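Local coordinates for protein AlkZ (Streptomyces sahachiroi, PDB 5UUJ) that belongs to the AlkZ-like family of DNA glycosylases, a group placed in the helix-turn-helix clan, at residues His84-Pro88 with Ser89-Pro93; Gly220-Thr223 with Ile224-Asp228. One frame throughout, in Å; residues are numbered along the deposited sequence.

Interaction 1 of 2, residues His84-Pro88 with Ser89-Pro93; sequences HLLRP and SEAGP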
ATOM      1  N   HIS A  84      -0.837  -3.529   5.511  1.00 15.29           N
ATOM      2  CA  HIS A  84      -1.150  -3.724   4.098  1.00 15.19           C
ATOM      3  C   HIS A  84      -1.887  -5.032   3.852  1.00 16.87           C
ATOM      4  O   HIS A  84      -1.653  -6.025   4.541  1.00 15.75           O
ATOM      5  CB  HIS A  84       0.128  -3.744   3.254  1.00 15.19           C
ATOM      6  CG  HIS A  84       0.623  -2.393   2.840  1.00 16.29           C
ATOM      7  ND1 HIS A  84       1.412  -1.608   3.649  1.00 18.44           N
ATOM      8  CD2 HIS A  84       0.474  -1.710   1.679  1.00 17.80           C
ATOM      9  CE1 HIS A  84       1.713  -0.485   3.012  1.00 15.49           C
ATOM     10  NE2 HIS A  84       1.155  -0.527   1.818  1.00 15.48           N
ATOM     11  N   LEU A  85      -2.770  -5.027   2.858  1.00 17.88           N
ATOM     12  CA  LEU A  85      -3.212  -6.262   2.226  1.00 15.43           C
ATOM     13  C   LEU A  85      -2.124  -6.699   1.252  1.00 15.50           C
ATOM     14  O   LEU A  85      -1.565  -5.869   0.537  1.00 15.39           O
ATOM     15  CB  LEU A  85      -4.540  -6.074   1.486  1.00 16.27           C
ATOM     16  CG  LEU A  85      -5.829  -6.079   2.311  1.00 17.98           C
ATOM     17  CD1 LEU A  85      -6.977  -5.521   1.493  1.00 19.75           C
ATOM     18  CD2 LEU A  85      -6.163  -7.485   2.788  1.00 15.98           C
ATOM     19  N   LEU A  86      -1.813  -7.992   1.243  1.00 15.81           N
ATOM     20  CA  LEU A  86      -0.862  -8.560   0.289  1.00 18.93           C
ATOM     21  C   LEU A  86      -1.298  -9.956  -0.131  1.00 16.56           C
ATOM     22  O   LEU A  86      -2.006 -10.641   0.609  1.00 18.25           O
ATOM     23  CB  LEU A  86       0.545  -8.627   0.892  1.00 16.83           C
ATOM     24  CG  LEU A  86       1.229  -7.306   1.251  1.00 20.39           C
ATOM     25  CD1 LEU A  86       2.449  -7.569   2.116  1.00 15.88           C
ATOM     26  CD2 LEU A  86       1.626  -6.548   0.001  1.00 15.85           C
ATOM     27  N   ARG A  87      -0.878 -10.374  -1.320  1.00 17.56           N
ATOM     28  CA  ARG A  87      -1.014 -11.769  -1.716  1.00 22.12           C
ATOM     29  C   ARG A  87       0.050 -12.562  -0.968  1.00 20.26           C
ATOM     30  O   ARG A  87       1.228 -12.217  -1.048  1.00 17.87           O
ATOM     31  CB  ARG A  87      -0.846 -11.949  -3.226  1.00 17.95           C
ATOM     32  CG  ARG A  87      -1.967 -11.360  -4.064  1.00 20.31           C
ATOM     33  CD  ARG A  87      -1.899 -11.864  -5.498  1.00 19.90           C
ATOM     34  NE  ARG A  87      -2.206 -13.292  -5.587  1.00 19.06           N
ATOM     35  CZ  ARG A  87      -1.631 -14.143  -6.434  1.00 26.29           C
ATOM     36  NH1 ARG A  87      -0.698 -13.731  -7.286  1.00 26.37           N
ATOM     37  NH2 ARG A  87      -1.986 -15.421  -6.429  1.00 25.65           N
ATOM     38  N   PRO A  88      -0.354 -13.614  -0.229  1.00 19.51           N
ATOM     39  CA  PRO A  88       0.627 -14.355   0.574  1.00 18.70           C
ATOM     40  C   PRO A  88       1.814 -14.868  -0.241  1.00 21.04           C
ATOM     41  O   PRO A  88       2.940 -14.839   0.255  1.00 19.23           O
ATOM     42  CB  PRO A  88      -0.190 -15.525   1.140  1.00 20.43           C
ATOM     43  CG  PRO A  88      -1.591 -15.058   1.123  1.00 22.68           C
ATOM     44  CD  PRO A  88      -1.715 -14.156  -0.064  1.00 20.73           C
ATOM     45  N   SER A  89       1.568 -15.315  -1.469  1.00 19.76           N
ATOM     46  CA  SER A  89       2.630 -15.874  -2.305  1.00 20.49           C
ATOM     47  C   SER A  89       3.578 -14.802  -2.838  1.00 20.13           C
ATOM     48  O   SER A  89       4.643 -15.124  -3.364  1.00 20.74           O
ATOM     49  CB  SER A  89       2.032 -16.663  -3.474  1.00 21.29           C
ATOM     50  OG  SER A  89       1.262 -15.830  -4.324  1.00 22.73           O
ATOM     51  N   GLU A  90       3.198 -13.534  -2.692  1.00 19.79           N
ATOM     52  CA  GLU A  90       4.011 -12.423  -3.183  1.00 25.38           C
ATOM     53  C   GLU A  90       4.614 -11.595  -2.050  1.00 19.07           C
ATOM     54  O   GLU A  90       5.396 -10.680  -2.295  1.00 18.30           O
ATOM     55  CB  GLU A  90       3.172 -11.512  -4.083  1.00 23.27           C
ATOM     56  CG  GLU A  90       2.771 -12.140  -5.413  1.00 25.83           C
ATOM     57  CD  GLU A  90       1.820 -11.263  -6.210  1.00 26.82           C
ATOM     58  OE1 GLU A  90       1.549 -10.124  -5.773  1.00 30.06           O
ATOM     59  OE2 GLU A  90       1.336 -11.713  -7.268  1.00 30.64           O
ATOM     60  N   ALA A  91       4.251 -11.918  -0.814  1.00 18.13           N
ATOM     61  CA  ALA A  91       4.616 -11.092   0.334  1.00 17.56           C
ATOM     62  C   ALA A  91       6.110 -11.131   0.643  1.00 17.78           C
ATOM     63  O   ALA A  91       6.678 -10.138   1.096  1.00 17.42           O
ATOM     64  CB  ALA A  91       3.825 -11.522   1.554  1.00 17.38           C
ATOM     65  N   GLY A  92       6.738 -12.277   0.393  1.00 18.83           N
ATOM     66  CA  GLY A  92       8.130 -12.500   0.754  1.00 21.41           C
ATOM     67  C   GLY A  92       9.088 -11.379   0.393  1.00 21.20           C
ATOM     68  O   GLY A  92       9.698 -10.776   1.278  1.00 18.31           O
ATOM     69  N   PRO A  93       9.235 -11.097  -0.911  1.00 19.05           N
ATOM     70  CA  PRO A  93      10.159 -10.059  -1.384  1.00 19.18           C
ATOM     71  C   PRO A  93       9.917  -8.688  -0.752  1.00 18.46           C
ATOM     72  O   PRO A  93      10.888  -8.007  -0.424  1.00 18.51           O
ATOM     73  CB  PRO A  93       9.897 -10.027  -2.889  1.00 20.86           C
ATOM     74  CG  PRO A  93       9.461 -11.415  -3.210  1.00 20.21           C
ATOM     75  CD  PRO A  93       8.632 -11.841  -2.029  1.00 19.60           C
TER
HETATM   76  O   HOH W   1       0.462  -8.546  -3.182  1.00 18.00           O
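R87 NH1 forms a salt bridge with E90 OE2 at 2.9 Å, three residues along the chain. The guanidinium and carboxylate planes stand 83° apart, and NH1 meets OE2 from above the carboxylate plane, with an N-H...O angle of only 137°. Both side chains leave with CG anti to the carbonyl carbon. The arginine then bends at chi3 (68°), which turns its guanidinium toward E90, whereas the glutamate runs out extended. R87 CD lies 3.7 Å from E90 OE2. A water accepts from R87 N and donates to E90 OE1 at 3.2 Å, tying the second carboxylate oxygen to the R87 backbone. S89 OG sits over one face of the guanidinium, offset toward its rim. Beneath these side chains the backbone makes a type I beta turn with P88 at its second position: E90 N donates to R87 O at 2.9 Å. A weak bond from A91 N to P88 O (3.4 Å) carries the winding on. This is how strand 83-86, the middle one of a three-stranded antiparallel sheet, hands over to helix 91-100. On the buried side L86 CD1 approaches A91 CB at 4.2 Å; W198 and M74 also pack on A91, while P93 rests against helix 204-219.

Interaction 2 of 2, residues Gly220-Thr223 with Ile224-Asp228; sequences GPAT and IETFD
T223 turns its side chain back over the first turn of helix 224-232. Its CB branches into OG1 and CG2, with CG2 anti to the carbonyl carbon. OG1 is set between the backbone N and the carbonyl carbon (chi1 66°), which swings the hydroxyl in over the helix start, 3.1 Å from T226 N, with E225 CB along its flank at 3.8 Å. T226 OG1 faces the same hydroxyl at 3.0 Å, the two threonine side chains crossing at about a right angle. The T226 hydroxyl gets there by standing anti to its own carbonyl carbon (chi1 -65°), leaning toward the N-terminal end of the helix. T223 is the N-cap residue, and T226 occupies N3, the position that in a capping box bonds directly to the N-cap N-H. Here a water does the joining: it accepts from T223 N at 3.0 Å and donates to T226 OG1 at 2.6 Å. The backbone closes the first helical turn with a bond from F227 N to T223 O (3.1 Å, N-H...O angle 154°). On the inner side, A222 CB meets T226 CG2 at 4.2 Å, and Y215 of helix 204-219 touches both residues while forming an edge-to-face pair with the F227 ring. The approach to the cap includes a cis peptide before P221, and R16 bonds to the carbonyl oxygens of G220 and P221.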
ATOM      1  N   GLY A 220       5.331   3.312 -12.433  1.00 14.90           N
ATOM      2  CA  GLY A 220       6.398   3.813 -13.277  1.00 16.04           C
ATOM      3  C   GLY A 220       5.889   4.887 -14.224  1.00 15.64           C
ATOM      4  O   GLY A 220       4.680   5.057 -14.367  1.00 15.85           O
ATOM      5  N   PRO A 221       6.805   5.644 -14.852  1.00 16.11           N
ATOM      6  CA  PRO A 221       8.244   5.639 -14.566  1.00 16.01           C
ATOM      7  C   PRO A 221       8.521   6.300 -13.219  1.00 15.32           C
ATOM      8  O   PRO A 221       7.697   7.092 -12.765  1.00 15.17           O
ATOM      9  CB  PRO A 221       8.847   6.457 -15.718  1.00 16.93           C
ATOM     10  CG  PRO A 221       7.763   6.553 -16.759  1.00 17.58           C
ATOM     11  CD  PRO A 221       6.479   6.506 -16.000  1.00 17.01           C
ATOM     12  N   ALA A 222       9.648   5.977 -12.590  1.00 15.13           N
ATOM     13  CA  ALA A 222       9.965   6.537 -11.282  1.00 14.92           C
ATOM     14  C   ALA A 222      11.465   6.567 -11.035  1.00 14.97           C
ATOM     15  O   ALA A 222      12.226   5.836 -11.669  1.00 15.43           O
ATOM     16  CB  ALA A 222       9.268   5.743 -10.191  1.00 13.94           C
ATOM     17  N   THR A 223      11.879   7.425 -10.110  1.00 14.92           N
ATOM     18  CA  THR A 223      13.276   7.513  -9.706  1.00 18.13           C
ATOM     19  C   THR A 223      13.552   6.557  -8.556  1.00 17.81           C
ATOM     20  O   THR A 223      12.628   6.008  -7.949  1.00 14.30           O
ATOM     21  CB  THR A 223      13.654   8.935  -9.260  1.00 17.45           C
ATOM     22  OG1 THR A 223      12.948   9.259  -8.055  1.00 17.71           O
ATOM     23  CG2 THR A 223      13.319   9.954 -10.342  1.00 19.66           C
ATOM     24  N   ILE A 224      14.831   6.372  -8.257  1.00 15.52           N
ATOM     25  CA  ILE A 224      15.245   5.576  -7.113  1.00 15.53           C
ATOM     26  C   ILE A 224      14.719   6.192  -5.821  1.00 21.45           C
ATOM     27  O   ILE A 224      14.259   5.478  -4.931  1.00 19.27           O
ATOM     28  CB  ILE A 224      16.780   5.453  -7.052  1.00 16.39           C
ATOM     29  CG1 ILE A 224      17.261   4.569  -8.204  1.00 16.99           C
ATOM     30  CG2 ILE A 224      17.239   4.878  -5.703  1.00 16.46           C
ATOM     31  CD1 ILE A 224      18.761   4.498  -8.351  1.00 19.41           C
ATOM     32  N   GLU A 225      14.788   7.517  -5.728  1.00 23.74           N
ATOM     33  CA  GLU A 225      14.333   8.230  -4.538  1.00 24.98           C
ATOM     34  C   GLU A 225      12.847   8.000  -4.291  1.00 22.80           C
ATOM     35  O   GLU A 225      12.421   7.752  -3.162  1.00 20.23           O
ATOM     36  CB  GLU A 225      14.610   9.731  -4.675  1.00 26.19           C
ATOM     37  CG  GLU A 225      14.112  10.562  -3.500  1.00 32.74           C
ATOM     38  CD  GLU A 225      14.528  12.019  -3.587  1.00 39.50           C
ATOM     39  OE1 GLU A 225      15.141  12.410  -4.604  1.00 43.28           O
ATOM     40  OE2 GLU A 225      14.240  12.776  -2.634  1.00 45.04           O
ATOM     41  N   THR A 226      12.067   8.089  -5.360  1.00 14.90           N
ATOM     42  CA  THR A 226      10.624   7.904  -5.286  1.00 19.51           C
ATOM     43  C   THR A 226      10.287   6.483  -4.848  1.00 17.91           C
ATOM     44  O   THR A 226       9.366   6.271  -4.058  1.00 12.90           O
ATOM     45  CB  THR A 226       9.966   8.207  -6.642  1.00 18.29           C
ATOM     46  OG1 THR A 226      10.145   9.596  -6.950  1.00 17.50           O
ATOM     47  CG2 THR A 226       8.480   7.883  -6.623  1.00 21.47           C
ATOM     48  N   PHE A 227      11.043   5.514  -5.355  1.00 13.18           N
ATOM     49  CA  PHE A 227      10.832   4.119  -4.996  1.00 12.95           C
ATOM     50  C   PHE A 227      11.041   3.884  -3.502  1.00 12.75           C
ATOM     51  O   PHE A 227      10.205   3.265  -2.840  1.00 13.99           O
ATOM     52  CB  PHE A 227      11.765   3.211  -5.794  1.00 13.16           C
ATOM     53  CG  PHE A 227      11.820   1.803  -5.277  1.00 13.05           C
ATOM     54  CD1 PHE A 227      10.801   0.909  -5.555  1.00 12.71           C
ATOM     55  CD2 PHE A 227      12.886   1.377  -4.503  1.00 14.83           C
ATOM     56  CE1 PHE A 227      10.846  -0.385  -5.077  1.00 12.72           C
ATOM     57  CE2 PHE A 227      12.937   0.081  -4.023  1.00 13.48           C
ATOM     58  CZ  PHE A 227      11.914  -0.799  -4.312  1.00 13.10           C
ATOM     59  N   ASP A 228      12.153   4.383  -2.971  1.00 13.25           N
ATOM     60  CA  ASP A 228      12.511   4.123  -1.582  1.00 13.43           C
ATOM     61  C   ASP A 228      11.663   4.975  -0.637  1.00 13.41           C
ATOM     62  O   ASP A 228      11.508   4.637   0.535  1.00 13.49           O
ATOM     63  CB  ASP A 228      14.003   4.382  -1.353  1.00 14.24           C
ATOM     64  CG  ASP A 228      14.519   3.759  -0.060  1.00 14.61           C
ATOM     65  OD1 ASP A 228      14.024   2.680   0.330  1.00 14.24           O
ATOM     66  OD2 ASP A 228      15.431   4.341   0.560  1.00 15.40           O
TER
HETATM   67  O   HOH W   2       9.820   9.537  -9.506  1.00 20.63           O

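Going from the N terminus, residues 84-93 come first: interaction 1 closes the tight turn where strand 83-86 gives way to helix 91-100. Well over a hundred residues later, interaction 2 closes the short connection from helix 204-219 into helix 224-232. The two follow in series, neither nesting nor crossing. Their centres are 20 Å apart and their nearest atoms about 8 Å apart, without touching. Helix 204-219 relates them: P93, at the end of interaction 1, packs on A207, T210 and V211, while F227 of interaction 2 packs on V211 and I212. Interaction 1 ties the small antiparallel sheet to helix 91-100. Around interaction 2, P221 packs on strand 260-265 and I224 on helix 238-248.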